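Local coordinates for NAD-dependent protein deacylase 2 (Archaeoglobus fulgidus, PDB 4TWJ) that removes acetyl and longer acyl groups from protein lysines in an NAD-dependent reaction, acting on the chromatin protein Alba to repress transcription, at residues A24-A28 / N101-H106; A84-L88 / L239-V243; V114-H118 / L169-L174. All coordinates share one frame; numbering follows the deposited sequence.

In the fold
All three contacts lie in the Rossmann-like NAD-binding domain of this sirtuin, around its six-stranded parallel sheet. Contact 1 joins the loop after strand 18-22 to the turn after strand 94-99. Contact 2 packs helix 80-90 against helix 235-249, with its centre about 16 Å from that of contact 1. Ile85 CD1 meets Ile26 CD1 at 3.8 Å, so the two touch. Contact 3 sets edge strand 114-116 and the predicted catalytic His118 against Leu169 and the start of helix 171-182. Its centre lies about 15 Å from that of contact 1. Both segments of contact 1 precede those of contact 3, while those of contacts 1 and 2 interleave. The cofactor site of contact 1 touches both other contacts, which stay about 7 Å apart at their nearest atoms.

Contact 1 of 3, residues A24-A28 / N101-H106. With ACT (acetate ion), chain E; ACT (acetate ion), chain F.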
loop_
_atom_site.group_PDB
_atom_site.type_symbol
_atom_site.label_atom_id
_atom_site.label_comp_id
_atom_site.label_asym_id
_atom_site.label_seq_id
_atom_site.Cartn_x
_atom_site.Cartn_y
_atom_site.Cartn_z
ATOM N N ALA A 24 2.803 2.042 4.492
ATOM C CA ALA A 24 3.599 1.155 5.348
ATOM C C ALA A 24 3.081 1.003 6.779
ATOM O O ALA A 24 3.398 0.012 7.442
ATOM C CB ALA A 24 5.051 1.612 5.367
ATOM N N GLY A 25 2.297 1.971 7.252
ATOM C CA GLY A 25 1.739 1.932 8.606
ATOM C C GLY A 25 0.892 0.704 8.905
ATOM O O GLY A 25 0.788 0.283 10.061
ATOM N N ILE A 26 0.288 0.130 7.867
ATOM C CA ILE A 26 -0.547 -1.069 8.004
ATOM C C ILE A 26 0.276 -2.372 7.917
ATOM O O ILE A 26 -0.191 -3.438 8.329
ATOM C CB ILE A 26 -1.671 -1.053 6.935
ATOM C CG1 ILE A 26 -2.882 -1.869 7.387
ATOM C CG2 ILE A 26 -1.162 -1.538 5.585
ATOM C CD1 ILE A 26 -4.030 -1.835 6.397
ATOM N N SER A 27 1.495 -2.279 7.384
ATOM C CA SER A 27 2.367 -3.442 7.186
ATOM C C SER A 27 3.425 -3.610 8.279
ATOM O O SER A 27 3.931 -4.716 8.483
ATOM C CB SER A 27 3.077 -3.339 5.833
ATOM O OG SER A 27 2.155 -3.415 4.758
ATOM N N ALA A 28 3.770 -2.522 8.963
ATOM C CA ALA A 28 4.855 -2.536 9.946
ATOM C C ALA A 28 4.339 -2.782 11.364
ATOM O O ALA A 28 3.313 -2.224 11.764
ATOM C CB ALA A 28 5.628 -1.228 9.893
ATOM N N ASN A 101 2.263 -0.496 -0.783
ATOM C CA ASN A 101 3.007 -1.612 -0.199
ATOM C C ASN A 101 3.290 -2.724 -1.199
ATOM O O ASN A 101 2.531 -2.928 -2.140
ATOM C CB ASN A 101 2.234 -2.185 0.992
ATOM C CG ASN A 101 1.899 -1.132 2.029
ATOM O OD1 ASN A 101 2.628 -0.156 2.196
ATOM N ND2 ASN A 101 0.783 -1.322 2.725
ATOM N N ILE A 102 4.381 -3.453 -0.964
ATOM C CA ILE A 102 4.874 -4.453 -1.915
ATOM C C ILE A 102 4.797 -5.878 -1.365
ATOM O O ILE A 102 5.298 -6.813 -1.994
ATOM C CB ILE A 102 6.331 -4.147 -2.334
ATOM C CG1 ILE A 102 7.278 -4.162 -1.125
ATOM C CG2 ILE A 102 6.394 -2.800 -3.040
ATOM C CD1 ILE A 102 8.741 -4.271 -1.500
ATOM N N ASP A 103 4.139 -6.027 -0.216
ATOM C CA ASP A 103 4.129 -7.276 0.555
ATOM C C ASP A 103 2.942 -8.194 0.257
ATOM O O ASP A 103 2.872 -9.300 0.794
ATOM C CB ASP A 103 4.157 -6.956 2.058
ATOM C CG ASP A 103 3.058 -5.984 2.480
ATOM O OD1 ASP A 103 3.315 -5.152 3.367
ATOM O OD2 ASP A 103 1.945 -6.034 1.921
ATOM N N MET A 104 2.003 -7.723 -0.567
ATOM C CA MET A 104 0.832 -8.507 -0.991
ATOM C C MET A 104 -0.086 -8.962 0.153
ATOM O O MET A 104 -0.860 -9.904 -0.014
ATOM C CB MET A 104 1.270 -9.721 -1.823
ATOM C CG MET A 104 2.164 -9.370 -2.999
ATOM S SD MET A 104 2.721 -10.834 -3.885
ATOM C CE MET A 104 1.226 -11.287 -4.753
ATOM N N LEU A 105 -0.019 -8.283 1.297
ATOM C CA LEU A 105 -0.838 -8.658 2.455
ATOM C C LEU A 105 -2.328 -8.434 2.224
ATOM O O LEU A 105 -3.156 -9.154 2.788
ATOM C CB LEU A 105 -0.389 -7.910 3.712
ATOM C CG LEU A 105 0.958 -8.342 4.298
ATOM C CD1 LEU A 105 1.356 -7.432 5.445
ATOM C CD2 LEU A 105 0.905 -9.787 4.762
ATOM N N HIS A 106 -2.676 -7.442 1.406
ATOM C CA HIS A 106 -4.081 -7.219 1.065
ATOM C C HIS A 106 -4.667 -8.444 0.362
ATOM O O HIS A 106 -5.729 -8.937 0.752
ATOM C CB HIS A 106 -4.258 -5.971 0.194
ATOM C CG HIS A 106 -4.100 -4.683 0.943
ATOM N ND1 HIS A 106 -4.913 -4.334 1.999
ATOM C CD2 HIS A 106 -3.241 -3.650 0.774
ATOM C CE1 HIS A 106 -4.553 -3.148 2.457
ATOM N NE2 HIS A 106 -3.540 -2.710 1.731
HETATM C C ACT E . 5.909 -2.320 2.164
HETATM O O ACT E . 5.357 -3.433 2.044
HETATM O OXT ACT E . 6.292 -1.669 1.169
HETATM C CH3 ACT E . 6.116 -1.752 3.535
HETATM C C ACT F . 4.201 5.783 5.014
HETATM O O ACT F . 4.090 7.016 4.857
HETATM O OXT ACT F . 4.070 4.988 4.061
HETATM C CH3 ACT F . 4.495 5.249 6.384
HETATM O O HOH W 1 -0.259 -3.887 3.669
#
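The NAD-binding site of the sirtuin Rossmann-like domain is built here, where Ser27 and Ala24 of the loop after strand 18-22 meet Asn101 and Asp103. Ser27 OG donates a short hydrogen bond to Asp103 OD1, 2.5 Å long. It enters on the syn lone pair, the side facing the other carboxylate oxygen. Asp103 CG sits between the backbone N and the carbonyl carbon (chi1 53°), which turns the carboxylate back toward the serine. OD2 takes the backbone N of Leu105 at 3.1 Å, closing an Asx turn just before helix 105-108. That N-H comes from the anti side, 33° out of the carboxylate plane. Both oxygens are therefore gripped, and the carboxylate is fixed in rotation. With an alanine here in place of the aspartate, Ser27 OG is likely to lose its acceptor and the turn before the helix its side-chain bond. A water donates to Ser27 OG and accepts from Asn101 ND2, bridging the two side chains. The same amide nitrogen also bonds to Gly23 O. Ile26 CG2 lies 3.5 Å from Asn101 ND2, with the two side chains at about a right angle. Ile26 CD1 lies 4.2 Å from CE1 of His106, whose NE2 is bonded to Thr22. Two acetates, probably from the crystallisation liquor, sit beside the segments. Ile102 N donates to O of one at 3.2 Å, and Ala24 N to OXT of the other, also at 3.2 Å. Loops at the C-terminal ends of parallel strands form the nucleotide site of Rossmann-type folds, and in this protein residues of both segments bind NAD.

Contact 2 of 3, residues A84-L88 / L239-V243; sequences AIAEL and LPKIV
Ala84 of helix 80-90 packs against Leu239 and Val243 of helix 235-249, two helices of the Rossmann-like domain. Their short segments run nearly parallel, 26° apart, with axes 9.5 Å from each other. The small Ala84 CB fits between two residues one turn apart. It meets Leu239 CB at 3.7 Å and Val243 CG2 at the same distance. The two methyls of Val243 part ways. CG1 lies anti to the backbone N (chi1 172°) and touches the aliphatic CG of Glu87 at 4.0 Å, the two side chains crossing at about a right angle. CG2, beside the backbone N, reaches Ala84 and Leu88. Glu87 is bent at chi2 (60°), and its carboxylate forms salt bridges with Arg90 and Lys247. At the sheet side, Leu239 has a chi1 of -93°, well off the usual staggered value. Its CD1 reaches Ile85 CG1 at 4.1 Å. Ile85 also packs on Val20 and Val97, and Leu239 on Met188 and Val190, so both helices are seated on the central strands. The side chains of Leu88 and Val243 run antiparallel alongside one another, and Val243 CG2 rests 3.7 Å from Leu88 CG, at the fork of the leucine.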
loop_
_atom_site.group_PDB
_atom_site.type_symbol
_atom_site.label_atom_id
_atom_site.label_comp_id
_atom_site.label_asym_id
_atom_site.label_seq_id
_atom_site.Cartn_x
_atom_site.Cartn_y
_atom_site.Cartn_z
ATOM N N ALA A 84 -10.259 -6.433 7.788
ATOM C CA ALA A 84 -11.364 -5.472 7.798
ATOM C C ALA A 84 -11.583 -4.870 6.413
ATOM O O ALA A 84 -12.717 -4.764 5.946
ATOM C CB ALA A 84 -11.111 -4.377 8.819
ATOM N N ILE A 85 -10.492 -4.489 5.755
ATOM C CA ILE A 85 -10.563 -3.919 4.410
ATOM C C ILE A 85 -11.078 -4.956 3.405
ATOM O O ILE A 85 -11.876 -4.628 2.529
ATOM C CB ILE A 85 -9.196 -3.327 3.988
ATOM C CG1 ILE A 85 -8.891 -2.095 4.845
ATOM C CG2 ILE A 85 -9.187 -2.950 2.512
ATOM C CD1 ILE A 85 -7.446 -1.652 4.806
ATOM N N ALA A 86 -10.635 -6.204 3.550
ATOM C CA ALA A 86 -11.162 -7.301 2.744
ATOM C C ALA A 86 -12.668 -7.470 2.954
ATOM O O ALA A 86 -13.411 -7.675 1.996
ATOM C CB ALA A 86 -10.432 -8.599 3.067
ATOM N N GLU A 87 -13.115 -7.368 4.204
ATOM C CA GLU A 87 -14.539 -7.520 4.529
ATOM C C GLU A 87 -15.385 -6.391 3.930
ATOM O O GLU A 87 -16.491 -6.631 3.440
ATOM C CB GLU A 87 -14.735 -7.606 6.049
ATOM C CG GLU A 87 -16.177 -7.788 6.520
ATOM C CD GLU A 87 -16.845 -9.050 6.006
ATOM O OE1 GLU A 87 -16.151 -9.973 5.533
ATOM O OE2 GLU A 87 -18.090 -9.124 6.086
ATOM N N LEU A 88 -14.865 -5.165 3.950
ATOM C CA LEU A 88 -15.578 -4.040 3.338
ATOM C C LEU A 88 -15.751 -4.216 1.825
ATOM O O LEU A 88 -16.737 -3.748 1.259
ATOM C CB LEU A 88 -14.880 -2.710 3.646
ATOM C CG LEU A 88 -14.985 -2.234 5.097
ATOM C CD1 LEU A 88 -14.033 -1.077 5.362
ATOM C CD2 LEU A 88 -16.416 -1.850 5.447
ATOM N N LEU A 239 -9.895 -0.212 12.344
ATOM C CA LEU A 239 -10.617 -0.684 11.150
ATOM C C LEU A 239 -11.709 -1.718 11.450
ATOM O O LEU A 239 -12.803 -1.622 10.893
ATOM C CB LEU A 239 -9.660 -1.208 10.069
ATOM C CG LEU A 239 -9.220 -0.195 9.003
ATOM C CD1 LEU A 239 -10.339 0.037 7.995
ATOM C CD2 LEU A 239 -8.773 1.120 9.620
ATOM N N PRO A 240 -11.425 -2.709 12.319
ATOM C CA PRO A 240 -12.510 -3.616 12.715
ATOM C C PRO A 240 -13.694 -2.906 13.376
ATOM O O PRO A 240 -14.839 -3.272 13.122
ATOM C CB PRO A 240 -11.826 -4.574 13.694
ATOM C CG PRO A 240 -10.409 -4.606 13.234
ATOM C CD PRO A 240 -10.118 -3.190 12.803
ATOM N N LYS A 241 -13.423 -1.892 14.197
ATOM C CA LYS A 241 -14.494 -1.124 14.840
ATOM C C LYS A 241 -15.341 -0.374 13.817
ATOM O O LYS A 241 -16.563 -0.294 13.961
ATOM C CB LYS A 241 -13.937 -0.150 15.874
ATOM C CG LYS A 241 -13.363 -0.836 17.100
ATOM C CD LYS A 241 -12.800 0.167 18.090
ATOM C CE LYS A 241 -11.915 -0.522 19.116
ATOM N NZ LYS A 241 -12.647 -1.570 19.879
ATOM N N ILE A 242 -14.688 0.176 12.793
ATOM C CA ILE A 242 -15.406 0.817 11.693
ATOM C C ILE A 242 -16.320 -0.191 10.989
ATOM O O ILE A 242 -17.494 0.102 10.754
ATOM C CB ILE A 242 -14.447 1.478 10.670
ATOM C CG1 ILE A 242 -13.732 2.670 11.312
ATOM C CG2 ILE A 242 -15.221 1.947 9.445
ATOM C CD1 ILE A 242 -12.646 3.280 10.450
ATOM N N VAL A 243 -15.793 -1.371 10.675
ATOM C CA VAL A 243 -16.576 -2.408 9.993
ATOM C C VAL A 243 -17.801 -2.801 10.827
ATOM O O VAL A 243 -18.914 -2.888 10.301
ATOM C CB VAL A 243 -15.733 -3.665 9.676
ATOM C CG1 VAL A 243 -16.613 -4.798 9.157
ATOM C CG2 VAL A 243 -14.651 -3.338 8.657
#

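Contact 3 of 3, residues V114-H118 / L169-L174; sequences VLELH and LPQRTL
Leu169 opens segment 169-174 by placing its branch on Leu117 and His118, at the acyl-lysine end of the active site. Its CG lies 3.3 Å from Leu117 O, and CD2 meets Leu117 CB at 4.0 Å. Leu169 CG also lies 4.1 Å from His118 CD2, at the ring edge near its plane. Leu117 CB lies over one face of that ring, toward the rim, and His118 ND1 is bonded to Gln100 O. Leu169 and His118 also pack on the modified side chain of the bound peptide. Pro170, at the N-cap position of helix 171-182, brings its CD to 3.4 Å from Leu117 O. Thr173, in the first turn of the helix, divides its two branches. Its chi1 of -59° sets OG1 beside the backbone N and leaves CG2 anti to it. The methyl CG2 sits over the end of strand 114-116, 3.5 Å from Glu116 O. OG1 shares a water with that carbonyl oxygen, and the water donates to Glu116 O at 2.7 Å. Leu174 ends the segment with a looser touch, CD1 to Leu117 CD2. No hydrogen bond joins the segments directly. The contact rests on van der Waals packing and one water bridge, Leu117 O is buried with no polar partner, and the predicted proton acceptor has an apolar neighbour at its edge.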
loop_
_atom_site.group_PDB
_atom_site.type_symbol
_atom_site.label_atom_id
_atom_site.label_comp_id
_atom_site.label_asym_id
_atom_site.label_seq_id
_atom_site.Cartn_x
_atom_site.Cartn_y
_atom_site.Cartn_z
ATOM N N VAL A 114 -7.024 -4.945 -5.930
ATOM C CA VAL A 114 -5.866 -4.285 -5.321
ATOM C C VAL A 114 -4.974 -3.673 -6.400
ATOM O O VAL A 114 -4.505 -4.374 -7.302
ATOM C CB VAL A 114 -5.034 -5.271 -4.468
ATOM C CG1 VAL A 114 -3.823 -4.577 -3.856
ATOM C CG2 VAL A 114 -5.899 -5.895 -3.381
ATOM N N LEU A 115 -4.753 -2.364 -6.305
ATOM C CA LEU A 115 -3.881 -1.645 -7.226
ATOM C C LEU A 115 -2.530 -1.388 -6.559
ATOM O O LEU A 115 -2.415 -0.560 -5.649
ATOM C CB LEU A 115 -4.536 -0.331 -7.665
ATOM C CG LEU A 115 -5.844 -0.499 -8.445
ATOM C CD1 LEU A 115 -6.539 0.842 -8.638
ATOM C CD2 LEU A 115 -5.591 -1.170 -9.788
ATOM N N GLU A 116 -1.517 -2.127 -7.008
ATOM C CA GLU A 116 -0.176 -2.061 -6.429
ATOM C C GLU A 116 0.646 -0.977 -7.120
ATOM O O GLU A 116 1.306 -1.220 -8.137
ATOM C CB GLU A 116 0.514 -3.427 -6.525
ATOM C CG GLU A 116 -0.141 -4.485 -5.651
ATOM C CD GLU A 116 0.501 -5.850 -5.788
ATOM O OE1 GLU A 116 0.808 -6.462 -4.745
ATOM O OE2 GLU A 116 0.689 -6.308 -6.934
ATOM N N LEU A 117 0.587 0.226 -6.559
ATOM C CA LEU A 117 1.263 1.386 -7.132
ATOM C C LEU A 117 2.758 1.182 -7.292
ATOM O O LEU A 117 3.354 1.694 -8.235
ATOM C CB LEU A 117 1.039 2.618 -6.257
ATOM C CG LEU A 117 -0.395 3.133 -6.148
ATOM C CD1 LEU A 117 -0.421 4.313 -5.187
ATOM C CD2 LEU A 117 -0.963 3.518 -7.503
ATOM N N HIS A 118 3.360 0.446 -6.365
ATOM C CA HIS A 118 4.806 0.260 -6.363
ATOM C C HIS A 118 5.214 -1.175 -6.663
ATOM O O HIS A 118 6.338 -1.583 -6.349
ATOM C CB HIS A 118 5.373 0.722 -5.028
ATOM C CG HIS A 118 5.113 2.167 -4.746
ATOM N ND1 HIS A 118 4.875 2.650 -3.479
ATOM C CD2 HIS A 118 5.044 3.236 -5.576
ATOM C CE1 HIS A 118 4.681 3.957 -3.538
ATOM N NE2 HIS A 118 4.778 4.336 -4.799
ATOM N N LEU A 169 6.105 4.866 -12.090
ATOM C CA LEU A 169 5.175 3.823 -11.669
ATOM C C LEU A 169 4.608 3.114 -12.889
ATOM O O LEU A 169 4.602 3.682 -13.983
ATOM C CB LEU A 169 4.030 4.412 -10.843
ATOM C CG LEU A 169 4.337 4.666 -9.367
ATOM C CD1 LEU A 169 5.456 5.674 -9.172
ATOM C CD2 LEU A 169 3.069 5.119 -8.660
ATOM N N PRO A 170 4.118 1.875 -12.704
ATOM C CA PRO A 170 3.462 1.186 -13.814
ATOM C C PRO A 170 2.258 1.990 -14.304
ATOM O O PRO A 170 1.410 2.393 -13.503
ATOM C CB PRO A 170 3.041 -0.160 -13.208
ATOM C CG PRO A 170 3.085 0.030 -11.734
ATOM C CD PRO A 170 4.144 1.055 -11.483
ATOM N N GLN A 171 2.204 2.227 -15.611
ATOM C CA GLN A 171 1.272 3.195 -16.187
ATOM C C GLN A 171 -0.189 2.770 -16.100
ATOM O O GLN A 171 -1.054 3.588 -15.773
ATOM C CB GLN A 171 1.640 3.478 -17.642
ATOM C CG GLN A 171 2.961 4.210 -17.783
ATOM C CD GLN A 171 3.372 4.426 -19.223
ATOM O OE1 GLN A 171 2.670 4.029 -20.156
ATOM N NE2 GLN A 171 4.514 5.068 -19.411
ATOM N N ARG A 172 -0.462 1.501 -16.395
ATOM C CA ARG A 172 -1.830 0.985 -16.340
ATOM C C ARG A 172 -2.380 1.085 -14.923
ATOM O O ARG A 172 -3.498 1.553 -14.720
ATOM C CB ARG A 172 -1.889 -0.466 -16.823
ATOM N N THR A 173 -1.574 0.662 -13.952
ATOM C CA THR A 173 -1.973 0.668 -12.544
ATOM C C THR A 173 -2.213 2.093 -12.059
ATOM O O THR A 173 -3.203 2.361 -11.380
ATOM C CB THR A 173 -0.910 -0.020 -11.665
ATOM O OG1 THR A 173 -0.737 -1.372 -12.109
ATOM C CG2 THR A 173 -1.322 -0.026 -10.201
ATOM N N LEU A 174 -1.318 3.008 -12.421
ATOM C CA LEU A 174 -1.468 4.402 -12.007
ATOM C C LEU A 174 -2.732 5.017 -12.607
ATOM O O LEU A 174 -3.472 5.697 -11.904
ATOM C CB LEU A 174 -0.238 5.232 -12.389
ATOM C CG LEU A 174 -0.252 6.686 -11.903
ATOM C CD1 LEU A 174 -0.487 6.779 -10.401
ATOM C CD2 LEU A 174 1.043 7.378 -12.295
HETATM O O HOH W 2 1.201 -2.839 -10.296
#